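Local structure of aminotransferase (4ZM4) at residues G49-D54 and E59-N64; L63-G68 and T425-D430; P69-Y74 and P332-R337; E252-F257 and G366-V371. The protein is a pyridoxal-5'-phosphate-dependent protein of the class-III aminotransferase family, present as a two-subunit assembly. The protein carries 1 engineered substitution. All coordinates share one frame; numbering follows the deposited sequence.

Interaction 1: G49-D54 and E59-N64; sequences GCLLRD and EIIDLN
Strands 51-54 and 59-62 pair as the two arms of an antiparallel beta hairpin, a largely buried contact in a small sheet that also holds strands 44-48 and 411-412. Leu-52 and Ile-60 form the hydrogen-bonded pair. Leu-52 N gives its hydrogen to Ile-60 O at 2.8 Å, and Ile-60 N returns one to Leu-52 O at 3.0 Å. A third bond, Asp-62 N to Cys-50 O at 2.8 Å, is almost straight at 176° and extends the pairing to Cys-50, just before strand 51-54. Leu-51 with Ile-61 and Arg-53 with Glu-59 are non-hydrogen-bonded pairs. On their face of the sheet Leu-51 CD2 rests on Ile-61 CG1 at 3.7 Å. Helix 429-444 packs on the Ile-61 side chain. On the other face lie Leu-52 and Ile-60, and the tip CD1 of Ile-60 meets Asp-54 OD1 at 3.5 Å, the two side chains crossing at about a right angle. Both methyls of Leu-52 lie 3.6 Å from Asp-62 OD2. With CG anti to the backbone N (chi1 -160°), the Asp-62 carboxylate lies beside Leu-52, and OD2 also hydrogen-bonds the Tyr-74 hydroxyl. Its OD1 takes the N-H of Asn-64 at 2.9 Å, from above the carboxylate plane. This is an Asx turn, at the point where the second strand of the beta hairpin passes into the following loop.

Interaction 2: L63-G68 and T425-D430; sequences LNMGYG and TAHTRD. With P3B ((3E,4R,5R)-4,5-dihydroxy-3-{[(Z)-{3-hydroxy-2-methyl-5-[(phosphonooxy)methyl]pyridin-4(1H)-ylidene}methyl]imino}cyclohex-1-ene-1-carboxylic acid), chain H.
His-427 carries this contact. Its imidazole meets two side chains of the loop after strand 59-62, Leu-63 and Met-65. Leu-63 brings one branch: CD2 lies 3.9 Å from His-427 NE2 and equally far from CD2 of the ring, in an oblique approach. Met-65 comes to the edge of the ring. Its CG lies in the ring plane, 3.7 Å from His-427 CE1, and its SD is just as near that carbon. The sulfur sits 4.8 Å from the ring centroid and 75° off the normal, so this is an edge-on sulfur-aromatic contact. Met-65 bends at chi2 (-60°) and chi3 (-58°), and the thioether slides past the imidazole in the opposite direction. The ring is held at both nitrogens by residues just outside the two segments: NE2 hydrogen-bonds Asp-62 O and ND1 hydrogen-bonds Ser-424 OG. His-427 is also the centre of an inverse gamma turn. One residue on, Thr-428 is the N-cap of helix 429-444.

Farther along the loop, Tyr-67 belongs to the P3B pocket. Its CD1 lies 3.2 Å from P3B OAF, and P3B CAN sits over one face of the ring, toward the rim. Asn-64 ND2 is over the centre of the opposite face, 3.3 Å above the plane. Val-310 of the second subunit also packs on Tyr-67. No hydrogen bond joins 63-68 to 425-430. The contact is apolar and sulfur-aromatic, while both ring nitrogens are hydrogen-bonded outside the two segments, which would hold the ring's rotation.

Interaction 3: P69-Y74 and P332-R337; sequences PHLFGY and PDLYER
Leu-334 points the fork of its side chain at two neighbouring residues of the 69-74 loop, Leu-71 and Phe-72. It stands in the first turn of helix 334-355, with CG anti to the backbone N (chi1 178°), and this carries both methyls toward the loop. Leu-334 CD2 lies 3.6 Å from Phe-72 CZ, and Leu-334 CD1 lies 3.7 Å from Phe-72 CE1. Both methyls come to the CE1-CZ end of the phenyl ring from the same side, obliquely. Leu-334 CD2 also touches Leu-71 CD2, at 3.9 Å, and the two leucine side chains meet at a slant.

The same Leu-71 methyl reaches Tyr-335. It is 4.0 Å from the Tyr-335 OH, and the two side chains stand at about a right angle. The phenol oxygen has its polar partner elsewhere, for it bonds to Phe-257 O. One Leu-71 methyl therefore touches both the leucine and the tyrosine of the helix start. The CB of Leu-71 lies over one face of the Phe-72 ring, 4.3 Å above the plane and toward the rim, so the two loop residues also pack on each other.

Helix 315-329 adds to the cluster: Ile-328 touches Leu-71, Phe-72 and Tyr-335. Across 69-74 and 332-337 there is no hydrogen bond. The loop is held against the helix start by methyl and ring packing, while the Tyr-335 hydroxyl finds its hydrogen bond at Phe-257 O and Phe-72 its cation-pi partner at Lys-327.

Interaction 4: E252-F257 and G366-V371; sequences EVITGF and GTLMSV. With P3B ((3E,4R,5R)-4,5-dihydroxy-3-{[(Z)-{3-hydroxy-2-methyl-5-[(phosphonooxy)methyl]pyridin-4(1H)-ylidene}methyl]imino}cyclohex-1-ene-1-carboxylic acid), chain H.
The loop that follows strand 247-251 of the large mixed sheet forms part of the P3B pocket, and it packs against strand 368-373. Ile-254 does both jobs. Its CG2 branch meets the fork of Leu-368, with CD1 at 3.7 Å and CD2 at 3.8 Å, and the two side chains approach at a slant. The other branch, CG1 to CD1, turns off toward the ligand. Ile-254 CD1 lies 3.3 Å from P3B OAE. The torsions explain the split: CG2 is anti to the backbone N, while CG1 lies beside that N (chi1 -77°), and the chain then extends to CD1 (chi2 172°). Thr-255 adds a looser touch, its CG2 being 4.2 Å from Leu-368 CD2.

Val-253 packs on the pyridine ring of P3B, with CB 3.6 Å from NAP. Both of its methyls also lie against atoms of that ring. Asp-251, at the end of the preceding strand, hydrogen-bonds P3B through OD2 and holds the N-H of Val-253 through OD1.

The loop is tied within itself. Thr-255 OG1 donates to Glu-252 OE1 at 2.6 Å, reaching the anti side of the carboxylate 31° out of its plane. Gly-256 N bonds to Glu-252 O. The carboxylate also takes backbone N-H groups of Ala-264 and Gln-265, in helix 263-267. Phe-422 of strand 421-422 touches both Ile-254 and Leu-368. The contact joins the loop leaving the large sheet to the middle strand of the three-stranded antiparallel sheet 360-365, 368-373, 421-422.

Interactions 1, 2 and 4 are buried, with 4 nearest the chain centre; interaction 3 is only partly buried. Interaction 1 alone is built on backbone hydrogen bonds, and its sheet pairing gives way to side-chain packing of loops in the other three. Interactions 1 and 2 share Leu-63 and Asn-64. Residues 63-74 then carry the chain from interaction 2 into interaction 3, where Thr-425 N bonds Leu-71 O between the two. Interaction 1 also reaches interaction 3 through Gly-49 O and Tyr-74 N. Interactions 3 and 4 meet at one polar bond, from helix 334-355 to the 252-257 loop. Interactions 2 and 4 do not touch, but both contribute pocket residues to P3B.

Interaction 1: G49-D54 and E59-N64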
# COMPACT_ATOMS: atom_id res chain seq x y z
N GLY B 49 18.11 4.96 16.48
CA GLY B 49 17.77 4.68 17.87
C GLY B 49 16.40 5.30 18.13
O GLY B 49 15.46 5.00 17.41
N CYS B 50 16.29 6.15 19.14
CA CYS B 50 15.09 6.90 19.39
C CYS B 50 15.35 8.37 19.16
O CYS B 50 14.63 9.21 19.70
CB CYS B 50 14.61 6.68 20.82
SG CYS B 50 15.74 7.22 22.11
N LEU B 51 16.35 8.69 18.34
CA LEU B 51 16.75 10.08 18.14
C LEU B 51 16.52 10.53 16.69
O LEU B 51 16.91 9.84 15.75
CB LEU B 51 18.23 10.26 18.47
CG LEU B 51 18.67 10.11 19.93
CD1 LEU B 51 20.17 10.33 20.03
CD2 LEU B 51 17.94 11.09 20.83
N LEU B 52 15.88 11.69 16.54
CA LEU B 52 15.77 12.35 15.25
C LEU B 52 16.85 13.41 15.15
O LEU B 52 17.19 14.04 16.17
CB LEU B 52 14.42 13.06 15.11
CG LEU B 52 13.17 12.21 15.25
CD1 LEU B 52 11.96 13.13 15.32
CD2 LEU B 52 13.04 11.24 14.10
N ARG B 53 17.35 13.65 13.94
CA ARG B 53 18.02 14.92 13.73
C ARG B 53 17.32 15.76 12.69
O ARG B 53 17.05 15.33 11.59
CB ARG B 53 19.54 14.94 13.62
CG ARG B 53 20.23 14.20 12.52
CD ARG B 53 21.36 15.11 11.92
NE ARG B 53 22.08 14.44 10.85
CZ ARG B 53 23.18 14.92 10.28
NH1 ARG B 53 23.75 16.05 10.71
NH2 ARG B 53 23.73 14.25 9.29
N ASP B 54 17.00 16.96 13.15
CA ASP B 54 16.59 18.14 12.36
C ASP B 54 17.44 18.54 11.15
O ASP B 54 18.62 18.20 11.06
CB ASP B 54 16.69 19.38 13.28
CG ASP B 54 15.43 19.68 13.94
OD1 ASP B 54 14.45 18.97 13.63
OD2 ASP B 54 15.41 20.60 14.78
N GLU B 59 18.83 17.68 18.03
CA GLU B 59 18.52 16.29 18.39
C GLU B 59 17.22 16.23 19.17
O GLU B 59 17.04 16.96 20.14
CB GLU B 59 19.61 15.67 19.28
CG GLU B 59 20.88 15.26 18.55
CD GLU B 59 21.83 14.44 19.42
OE1 GLU B 59 21.45 14.06 20.56
OE2 GLU B 59 22.96 14.18 18.95
N ILE B 60 16.33 15.32 18.75
CA ILE B 60 15.03 15.14 19.39
C ILE B 60 14.81 13.69 19.75
O ILE B 60 14.90 12.83 18.90
CB ILE B 60 13.87 15.59 18.49
CG1 ILE B 60 14.05 17.05 18.09
CG2 ILE B 60 12.56 15.50 19.27
CD1 ILE B 60 14.66 17.32 16.73
N ILE B 61 14.47 13.45 21.01
CA ILE B 61 14.03 12.15 21.45
C ILE B 61 12.61 11.94 20.99
O ILE B 61 11.72 12.74 21.30
CB ILE B 61 14.09 12.02 22.98
CG1 ILE B 61 15.55 12.07 23.46
CG2 ILE B 61 13.48 10.70 23.43
CD1 ILE B 61 15.69 12.37 24.94
N ASP B 62 12.39 10.89 20.21
CA ASP B 62 11.10 10.60 19.59
C ASP B 62 10.32 9.61 20.43
O ASP B 62 10.78 8.49 20.66
CB ASP B 62 11.34 10.04 18.20
CG ASP B 62 10.10 10.13 17.28
OD1 ASP B 62 9.01 10.34 17.78
OD2 ASP B 62 10.26 10.00 16.06
N LEU B 63 9.14 10.01 20.92
CA LEU B 63 8.26 9.09 21.65
C LEU B 63 7.18 8.51 20.73
O LEU B 63 6.48 7.57 21.11
CB LEU B 63 7.60 9.79 22.84
CG LEU B 63 8.55 10.37 23.87
CD1 LEU B 63 7.75 11.02 24.97
CD2 LEU B 63 9.49 9.32 24.46
N ASN B 64 7.07 9.06 19.52
CA ASN B 64 6.10 8.61 18.53
C ASN B 64 6.64 7.47 17.65
O ASN B 64 5.92 6.57 17.29
CB ASN B 64 5.72 9.81 17.66
CG ASN B 64 4.58 9.51 16.72
OD1 ASN B 64 3.46 9.23 17.15
ND2 ASN B 64 4.84 9.61 15.41

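Interaction 2: L63-G68 and T425-D430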
# COMPACT_ATOMS: atom_id res chain seq x y z
N LEU B 63 9.14 10.01 20.92
CA LEU B 63 8.26 9.09 21.65
C LEU B 63 7.18 8.51 20.73
O LEU B 63 6.48 7.57 21.11
CB LEU B 63 7.60 9.79 22.84
CG LEU B 63 8.55 10.37 23.87
CD1 LEU B 63 7.75 11.02 24.97
CD2 LEU B 63 9.49 9.32 24.46
N ASN B 64 7.07 9.06 19.52
CA ASN B 64 6.10 8.61 18.53
C ASN B 64 6.64 7.47 17.65
O ASN B 64 5.92 6.57 17.29
CB ASN B 64 5.72 9.81 17.66
CG ASN B 64 4.58 9.51 16.72
OD1 ASN B 64 3.46 9.23 17.15
ND2 ASN B 64 4.84 9.61 15.41
N MET B 65 7.91 7.56 17.26
CA MET B 65 8.60 6.49 16.55
C MET B 65 7.96 6.01 15.25
O MET B 65 8.01 4.80 14.92
CB MET B 65 8.81 5.30 17.51
CG MET B 65 9.70 5.63 18.70
SD MET B 65 11.37 6.19 18.31
CE MET B 65 12.01 4.81 17.37
N GLY B 66 7.39 6.94 14.49
CA GLY B 66 6.85 6.59 13.18
C GLY B 66 5.67 5.69 13.23
O GLY B 66 5.41 4.91 12.31
N TYR B 67 4.94 5.77 14.32
CA TYR B 67 3.62 5.18 14.45
C TYR B 67 3.55 3.63 14.55
O TYR B 67 2.56 3.02 14.12
CB TYR B 67 2.70 5.73 13.34
CG TYR B 67 2.54 7.23 13.34
CD1 TYR B 67 1.57 7.86 14.11
CD2 TYR B 67 3.33 8.02 12.54
CE1 TYR B 67 1.39 9.24 14.08
CE2 TYR B 67 3.15 9.40 12.50
CZ TYR B 67 2.19 10.01 13.27
OH TYR B 67 2.05 11.40 13.24
N GLY B 68 4.55 3.00 15.18
CA GLY B 68 4.43 1.60 15.62
C GLY B 68 5.41 0.52 15.15
O GLY B 68 5.53 -0.51 15.81
N THR B 425 13.12 -0.51 22.43
CA THR B 425 14.24 -0.95 23.28
C THR B 425 15.30 0.11 23.32
O THR B 425 16.18 0.08 24.19
CB THR B 425 14.86 -2.27 22.78
OG1 THR B 425 15.27 -2.11 21.43
CG2 THR B 425 13.83 -3.40 22.85
N ALA B 426 15.23 1.08 22.40
CA ALA B 426 16.16 2.21 22.42
C ALA B 426 15.79 3.27 23.44
O ALA B 426 16.59 4.18 23.72
CB ALA B 426 16.27 2.85 21.05
N HIS B 427 14.59 3.18 24.00
CA HIS B 427 14.20 4.07 25.10
C HIS B 427 14.69 3.47 26.44
O HIS B 427 13.93 2.89 27.19
CB HIS B 427 12.70 4.27 25.13
CG HIS B 427 12.19 5.08 23.98
ND1 HIS B 427 11.85 4.52 22.76
CD2 HIS B 427 11.95 6.41 23.86
CE1 HIS B 427 11.43 5.47 21.95
NE2 HIS B 427 11.50 6.62 22.58
N THR B 428 15.99 3.62 26.67
CA THR B 428 16.69 3.08 27.87
C THR B 428 16.30 3.92 29.07
O THR B 428 15.60 4.92 28.93
CB THR B 428 18.21 3.20 27.70
OG1 THR B 428 18.55 4.57 27.58
CG2 THR B 428 18.71 2.47 26.46
N ARG B 429 16.75 3.52 30.25
CA ARG B 429 16.53 4.33 31.46
C ARG B 429 17.05 5.76 31.32
O ARG B 429 16.37 6.70 31.73
CB ARG B 429 17.15 3.70 32.72
CG ARG B 429 16.17 2.85 33.54
CD ARG B 429 16.41 1.35 33.41
NE ARG B 429 15.22 0.57 33.74
CZ ARG B 429 14.37 0.04 32.85
NH1 ARG B 429 14.55 0.17 31.53
NH2 ARG B 429 13.33 -0.65 33.30
N ASP B 430 18.25 5.94 30.77
CA ASP B 430 18.82 7.28 30.70
C ASP B 430 17.96 8.17 29.80
O ASP B 430 17.73 9.33 30.14
CB ASP B 430 20.28 7.27 30.18
CG ASP B 430 21.28 6.60 31.16
OD1 ASP B 430 22.40 6.27 30.70
OD2 ASP B 430 20.99 6.45 32.37
OAH P3B H . -2.92 2.01 5.79
PBA P3B H . -1.85 1.82 6.94
OAI P3B H . -1.53 3.22 7.36
OAC P3B H . -0.59 1.10 6.49
OAQ P3B H . -2.75 1.02 8.10
CAM P3B H . -4.15 1.35 8.38
CAV P3B H . -4.38 0.98 9.68
CAL P3B H . -5.08 -0.20 9.89
NAP P3B H . -5.30 -0.62 11.20
CAU P3B H . -4.82 0.11 12.27
CAA P3B H . -5.06 -0.29 13.55
CAW P3B H . -4.18 1.25 12.07
OAE P3B H . -3.74 1.92 13.16
CAX P3B H . -3.90 1.74 10.79
CAJ P3B H . -3.21 2.99 10.61
NAO P3B H . -2.95 3.83 11.67
CAT P3B H . -2.40 5.07 11.50
CAK P3B H . -2.20 5.73 10.26
CAS P3B H . -1.72 7.03 10.13
CAR P3B H . -1.48 7.62 8.87
OAD P3B H . -0.95 8.74 8.75
OAB P3B H . -1.85 7.12 7.84
CAN P3B H . -1.19 7.68 11.17
CAY P3B H . -1.21 7.02 12.56
OAF P3B H . -1.54 8.13 13.42
CAZ P3B H . -2.18 5.78 12.73
OAG P3B H . -1.91 4.88 13.87

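Interaction 3: P69-Y74 and P332-R337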
# COMPACT_ATOMS: atom_id res chain seq x y z
N PRO B 69 6.07 0.70 14.00
CA PRO B 69 6.92 -0.39 13.46
C PRO B 69 8.22 -0.68 14.20
O PRO B 69 8.72 -1.80 14.12
CB PRO B 69 7.27 0.06 12.03
CG PRO B 69 6.50 1.30 11.79
CD PRO B 69 6.06 1.87 13.11
N HIS B 70 8.74 0.30 14.94
CA HIS B 70 10.12 0.26 15.41
C HIS B 70 10.22 -0.19 16.84
O HIS B 70 10.40 0.60 17.76
CB HIS B 70 10.74 1.64 15.19
CG HIS B 70 10.70 2.06 13.75
ND1 HIS B 70 9.86 3.06 13.29
CD2 HIS B 70 11.36 1.59 12.68
CE1 HIS B 70 10.00 3.18 11.98
NE2 HIS B 70 10.91 2.31 11.59
N LEU B 71 10.15 -1.49 17.01
CA LEU B 71 10.24 -2.11 18.32
C LEU B 71 11.65 -1.97 18.91
O LEU B 71 11.83 -1.89 20.14
CB LEU B 71 9.86 -3.56 18.18
CG LEU B 71 9.37 -4.28 19.41
CD1 LEU B 71 8.04 -3.71 19.87
CD2 LEU B 71 9.21 -5.77 19.11
N PHE B 72 12.64 -1.93 18.04
CA PHE B 72 14.05 -1.82 18.43
C PHE B 72 14.65 -0.46 18.09
O PHE B 72 15.86 -0.29 18.12
CB PHE B 72 14.86 -2.92 17.71
CG PHE B 72 14.34 -4.31 17.95
CD1 PHE B 72 14.50 -4.92 19.21
CD2 PHE B 72 13.70 -5.03 16.94
CE1 PHE B 72 14.04 -6.20 19.43
CE2 PHE B 72 13.23 -6.32 17.18
CZ PHE B 72 13.40 -6.91 18.42
N GLY B 73 13.84 0.51 17.71
CA GLY B 73 14.35 1.83 17.33
C GLY B 73 14.66 1.96 15.88
O GLY B 73 14.52 1.02 15.10
N TYR B 74 15.03 3.17 15.49
CA TYR B 74 15.29 3.51 14.11
C TYR B 74 16.63 2.95 13.66
O TYR B 74 17.52 2.71 14.49
CB TYR B 74 15.35 5.02 13.96
CG TYR B 74 14.05 5.77 14.15
CD1 TYR B 74 12.90 5.40 13.47
CD2 TYR B 74 14.01 6.93 14.93
CE1 TYR B 74 11.73 6.11 13.64
CE2 TYR B 74 12.83 7.65 15.08
CZ TYR B 74 11.70 7.23 14.43
OH TYR B 74 10.54 7.96 14.56
N PRO B 332 13.76 -14.44 23.60
CA PRO B 332 12.59 -14.97 24.30
C PRO B 332 12.16 -14.15 25.51
O PRO B 332 11.01 -14.27 25.94
CB PRO B 332 13.02 -16.39 24.70
CG PRO B 332 14.50 -16.32 24.78
CD PRO B 332 14.94 -15.31 23.75
N ASP B 333 13.02 -13.29 26.03
CA ASP B 333 12.61 -12.37 27.13
C ASP B 333 12.36 -10.90 26.68
O ASP B 333 12.26 -10.01 27.51
CB ASP B 333 13.65 -12.42 28.27
CG ASP B 333 13.76 -13.81 28.89
OD1 ASP B 333 12.72 -14.49 29.08
OD2 ASP B 333 14.90 -14.26 29.14
N LEU B 334 12.17 -10.68 25.39
CA LEU B 334 12.00 -9.32 24.83
C LEU B 334 10.83 -8.60 25.44
O LEU B 334 10.95 -7.47 25.92
CB LEU B 334 11.82 -9.40 23.31
CG LEU B 334 11.58 -8.09 22.56
CD1 LEU B 334 12.69 -7.08 22.77
CD2 LEU B 334 11.40 -8.38 21.07
N TYR B 335 9.69 -9.29 25.47
CA TYR B 335 8.43 -8.67 25.92
C TYR B 335 8.43 -8.40 27.41
O TYR B 335 7.75 -7.48 27.87
CB TYR B 335 7.21 -9.48 25.41
CG TYR B 335 7.17 -9.41 23.90
CD1 TYR B 335 6.54 -8.34 23.25
CD2 TYR B 335 7.86 -10.33 23.12
CE1 TYR B 335 6.52 -8.24 21.87
CE2 TYR B 335 7.86 -10.24 21.74
CZ TYR B 335 7.18 -9.19 21.11
OH TYR B 335 7.17 -9.10 19.72
N GLU B 336 9.24 -9.14 28.17
CA GLU B 336 9.46 -8.84 29.59
C GLU B 336 10.28 -7.55 29.79
O GLU B 336 9.97 -6.75 30.67
CB GLU B 336 10.15 -10.00 30.30
CG GLU B 336 9.17 -11.01 30.87
CD GLU B 336 9.78 -12.39 31.14
OE1 GLU B 336 10.96 -12.49 31.55
OE2 GLU B 336 9.05 -13.39 30.95
N ARG B 337 11.33 -7.38 28.99
CA ARG B 337 12.13 -6.17 29.05
C ARG B 337 11.35 -4.94 28.53
O ARG B 337 11.47 -3.86 29.09
CB ARG B 337 13.41 -6.32 28.23
CG ARG B 337 14.57 -6.92 29.02
CD ARG B 337 15.59 -7.70 28.20
NE ARG B 337 15.72 -7.32 26.79
CZ ARG B 337 15.88 -8.19 25.78
NH1 ARG B 337 15.91 -9.49 25.99
NH2 ARG B 337 15.99 -7.73 24.54

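Interaction 4: E252-F257 and G366-V371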
# COMPACT_ATOMS: atom_id res chain seq x y z
N GLU B 252 -4.74 -6.33 14.19
CA GLU B 252 -3.54 -6.24 15.00
C GLU B 252 -2.39 -5.49 14.32
O GLU B 252 -1.22 -5.76 14.59
CB GLU B 252 -3.12 -7.64 15.43
CG GLU B 252 -4.16 -8.35 16.29
CD GLU B 252 -3.58 -8.99 17.53
OE1 GLU B 252 -2.72 -8.34 18.17
OE2 GLU B 252 -3.95 -10.14 17.84
N VAL B 253 -2.72 -4.55 13.46
CA VAL B 253 -1.73 -3.76 12.74
C VAL B 253 -0.80 -3.09 13.74
O VAL B 253 0.41 -3.11 13.55
CB VAL B 253 -2.40 -2.69 11.82
CG1 VAL B 253 -1.47 -1.51 11.53
CG2 VAL B 253 -2.82 -3.33 10.50
N ILE B 254 -1.35 -2.59 14.83
CA ILE B 254 -0.56 -2.00 15.89
C ILE B 254 -0.20 -3.03 16.98
O ILE B 254 0.98 -3.13 17.36
CB ILE B 254 -1.27 -0.78 16.50
CG1 ILE B 254 -1.12 0.41 15.55
CG2 ILE B 254 -0.69 -0.42 17.85
CD1 ILE B 254 -1.96 1.60 15.96
N THR B 255 -1.17 -3.79 17.48
CA THR B 255 -0.92 -4.70 18.61
C THR B 255 -0.08 -5.96 18.30
O THR B 255 0.60 -6.50 19.19
CB THR B 255 -2.24 -5.15 19.28
OG1 THR B 255 -3.08 -5.75 18.29
CG2 THR B 255 -2.94 -4.00 19.89
N GLY B 256 -0.08 -6.40 17.05
CA GLY B 256 0.70 -7.60 16.67
C GLY B 256 2.20 -7.45 16.85
O GLY B 256 2.78 -6.45 16.48
N PHE B 257 2.80 -8.43 17.49
CA PHE B 257 4.22 -8.41 17.86
C PHE B 257 4.60 -7.21 18.70
O PHE B 257 5.79 -6.87 18.79
CB PHE B 257 5.13 -8.46 16.65
CG PHE B 257 4.67 -9.41 15.58
CD1 PHE B 257 4.83 -10.77 15.72
CD2 PHE B 257 4.03 -8.92 14.45
CE1 PHE B 257 4.37 -11.63 14.74
CE2 PHE B 257 3.59 -9.78 13.47
CZ PHE B 257 3.77 -11.13 13.61
N GLY B 366 2.05 -2.65 27.64
CA GLY B 366 3.41 -2.86 27.25
C GLY B 366 4.04 -1.54 26.90
O GLY B 366 4.04 -0.61 27.69
N THR B 367 4.55 -1.45 25.67
CA THR B 367 5.19 -0.24 25.18
C THR B 367 4.23 0.66 24.40
O THR B 367 4.65 1.65 23.79
CB THR B 367 6.40 -0.63 24.29
OG1 THR B 367 6.04 -1.68 23.38
CG2 THR B 367 7.53 -1.10 25.16
N LEU B 368 2.96 0.30 24.39
CA LEU B 368 1.89 1.10 23.78
C LEU B 368 1.34 1.92 24.94
O LEU B 368 1.08 1.36 26.02
CB LEU B 368 0.82 0.19 23.25
CG LEU B 368 0.26 0.26 21.86
CD1 LEU B 368 1.32 0.42 20.80
CD2 LEU B 368 -0.51 -1.02 21.64
N MET B 369 1.27 3.23 24.77
CA MET B 369 1.06 4.12 25.90
C MET B 369 0.36 5.44 25.48
O MET B 369 0.83 6.10 24.53
CB MET B 369 2.43 4.43 26.50
CG MET B 369 2.43 5.15 27.82
SD MET B 369 4.11 5.15 28.48
CE MET B 369 3.78 6.24 29.88
N SER B 370 -0.70 5.82 26.19
CA SER B 370 -1.36 7.16 26.01
C SER B 370 -1.12 8.02 27.25
O SER B 370 -1.18 7.53 28.39
CB SER B 370 -2.85 7.21 25.56
OG SER B 370 -3.76 6.64 26.47
N VAL B 371 -0.84 9.29 27.00
CA VAL B 371 -0.59 10.30 28.03
C VAL B 371 -1.37 11.56 27.67
O VAL B 371 -1.06 12.21 26.69
CB VAL B 371 0.92 10.67 28.14
CG1 VAL B 371 1.12 11.80 29.15
CG2 VAL B 371 1.75 9.47 28.54
OAH P3B H . -2.92 2.01 5.79
PBA P3B H . -1.85 1.82 6.94
OAI P3B H . -1.53 3.22 7.36
OAC P3B H . -0.59 1.10 6.49
OAQ P3B H . -2.75 1.02 8.10
CAM P3B H . -4.15 1.35 8.38
CAV P3B H . -4.38 0.98 9.68
CAL P3B H . -5.08 -0.20 9.89
NAP P3B H . -5.30 -0.62 11.20
CAU P3B H . -4.82 0.11 12.27
CAA P3B H . -5.06 -0.29 13.55
CAW P3B H . -4.18 1.25 12.07
OAE P3B H . -3.74 1.92 13.16
CAX P3B H . -3.90 1.74 10.79
CAJ P3B H . -3.21 2.99 10.61
NAO P3B H . -2.95 3.83 11.67
CAT P3B H . -2.40 5.07 11.50
CAK P3B H . -2.20 5.73 10.26
CAS P3B H . -1.72 7.03 10.13
CAR P3B H . -1.48 7.62 8.87
OAD P3B H . -0.95 8.74 8.75
OAB P3B H . -1.85 7.12 7.84
CAN P3B H . -1.19 7.68 11.17
CAY P3B H . -1.21 7.02 12.56
OAF P3B H . -1.54 8.13 13.42
CAZ P3B H . -2.18 5.78 12.73
OAG P3B H . -1.91 4.88 13.87